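Local coordinates for cellulosomal scaffoldin adaptor protein B (Acetivibrio cellulolyticus, PDB 4U3S) that probably binds dockerin modules in cellulosome assembly through its cohesin domains, of which this is the third, a type II cohesin, at residues P63-E67 with L68-E72. Sequence-based numbering, arbitrary orientation.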
loop_
_atom_site.group_PDB
_atom_site.type_symbol
_atom_site.label_atom_id
_atom_site.label_comp_id
_atom_site.label_asym_id
_atom_site.label_seq_id
_atom_site.Cartn_x
_atom_site.Cartn_y
_atom_site.Cartn_z
ATOM N N PRO A 63 -5.996 4.961 11.854
ATOM C CA PRO A 63 -5.872 6.327 12.366
ATOM C C PRO A 63 -7.234 6.922 12.720
ATOM O O PRO A 63 -8.262 6.565 12.133
ATOM C CB PRO A 63 -5.284 7.097 11.179
ATOM C CG PRO A 63 -5.614 6.302 9.988
ATOM C CD PRO A 63 -5.652 4.868 10.426
ATOM N N THR A 64 -7.216 7.842 13.671
ATOM C CA THR A 64 -8.385 8.607 14.023
ATOM C C THR A 64 -8.574 9.692 12.967
ATOM O O THR A 64 -7.602 10.320 12.537
ATOM C CB THR A 64 -8.207 9.158 15.443
ATOM O OG1 THR A 64 -8.158 8.040 16.335
ATOM C CG2 THR A 64 -9.347 10.106 15.820
ATOM N N SER A 65 -9.819 9.885 12.527
ATOM C CA SER A 65 -10.113 10.861 11.494
ATOM C C SER A 65 -9.991 12.296 11.967
ATOM O O SER A 65 -10.180 12.621 13.141
ATOM C CB SER A 65 -11.503 10.631 10.921
ATOM O OG SER A 65 -11.579 9.358 10.302
ATOM N N GLY A 66 -9.557 13.134 11.030
ATOM C CA GLY A 66 -9.532 14.591 11.200
ATOM C C GLY A 66 -10.787 15.231 10.634
ATOM O O GLY A 66 -11.802 14.566 10.462
ATOM N N GLU A 67 -10.710 16.523 10.320
ATOM C CA GLU A 67 -11.859 17.240 9.759
ATOM C C GLU A 67 -12.051 16.978 8.257
ATOM O O GLU A 67 -13.163 17.124 7.735
ATOM C CB GLU A 67 -11.786 18.737 10.053
ATOM C CG GLU A 67 -10.691 19.510 9.400
ATOM C CD GLU A 67 -10.376 20.775 10.184
ATOM O OE1 GLU A 67 -11.322 21.501 10.576
ATOM O OE2 GLU A 67 -9.195 21.027 10.446
ATOM N N LEU A 68 -10.978 16.612 7.564
ATOM C CA LEU A 68 -11.071 16.272 6.143
ATOM C C LEU A 68 -11.242 14.765 5.920
ATOM O O LEU A 68 -10.952 13.965 6.792
ATOM C CB LEU A 68 -9.837 16.774 5.410
ATOM C CG LEU A 68 -9.454 18.236 5.617
ATOM C CD1 LEU A 68 -8.316 18.546 4.659
ATOM C CD2 LEU A 68 -10.616 19.212 5.485
ATOM N N LEU A 69 -11.720 14.406 4.731
ATOM C CA LEU A 69 -11.891 13.008 4.290
ATOM C C LEU A 69 -12.984 12.273 5.052
ATOM O O LEU A 69 -12.928 11.048 5.168
ATOM C CB LEU A 69 -10.574 12.224 4.311
ATOM C CG LEU A 69 -9.387 12.875 3.620
ATOM C CD1 LEU A 69 -8.082 12.116 3.815
ATOM C CD2 LEU A 69 -9.621 13.097 2.117
ATOM N N VAL A 70 -13.980 13.003 5.526
ATOM C CA VAL A 70 -15.078 12.374 6.273
ATOM C C VAL A 70 -16.437 12.491 5.579
ATOM O O VAL A 70 -17.461 12.076 6.127
ATOM C CB VAL A 70 -15.114 12.868 7.735
ATOM C CG1 VAL A 70 -13.860 12.378 8.462
ATOM C CG2 VAL A 70 -15.288 14.375 7.819
ATOM N N ASN A 71 -16.461 13.032 4.362
ATOM C CA ASN A 71 -17.711 13.096 3.594
ATOM C C ASN A 71 -18.061 11.734 3.010
ATOM O O ASN A 71 -17.418 11.249 2.041
ATOM C CB ASN A 71 -17.592 14.147 2.499
ATOM C CG ASN A 71 -18.918 14.509 1.885
ATOM O OD1 ASN A 71 -19.765 13.646 1.658
ATOM N ND2 ASN A 71 -19.090 15.790 1.561
ATOM N N GLU A 72 -19.055 11.077 3.615
ATOM C CA GLU A 72 -19.346 9.690 3.284
ATOM C C GLU A 72 -19.819 9.501 1.828
ATOM O O GLU A 72 -19.656 8.419 1.259
ATOM C CB GLU A 72 -20.380 9.123 4.257
ATOM C CG GLU A 72 -19.845 9.003 5.695
ATOM C CD GLU A 72 -18.821 7.903 5.909
ATOM O OE1 GLU A 72 -18.633 7.064 5.016
ATOM O OE2 GLU A 72 -18.258 7.831 7.040
HETATM O O HOH W 1 -9.538 12.301 8.302
HETATM O O HOH W 2 -14.797 15.910 4.971
#
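In this type II cohesin domain the chain leaves the short strand 64-65 through a water-bridged bend, in which the methyls of Val70 fold back against Ser65 CB and the carbonyl oxygens of Gly66 and Glu67. One methyl, CG1 of Val70, lies 3.8 Å from CB of Ser65 and 3.6 Å from the carbonyl O of Gly66. It stands opposite the carbonyl carbon of Val70 (chi1 -66°), which puts CG2 between the backbone N and that carbon, 3.5 Å from Glu67 O. No direct hydrogen bond joins the two segments; water does so instead. One water accepts from Gly66 N at 2.9 Å and donates to Leu68 O at 2.7 Å, while a second accepts from Val70 N at 3.1 Å and gives Glu67 O only a weak bond. Glu67 and Leu68 run side by side, with CG of Glu67 3.9 Å from CD2 of Leu68. Beyond this aliphatic contact they part in character: the Glu67 carboxylate accepts from Thr112 N through OE2, whereas Leu68 is buried against Phe32 and Val113. Locally, then, the bend relies on the first water and the Val70 methyls, the second water being a looser link that rests mainly on Val70 N.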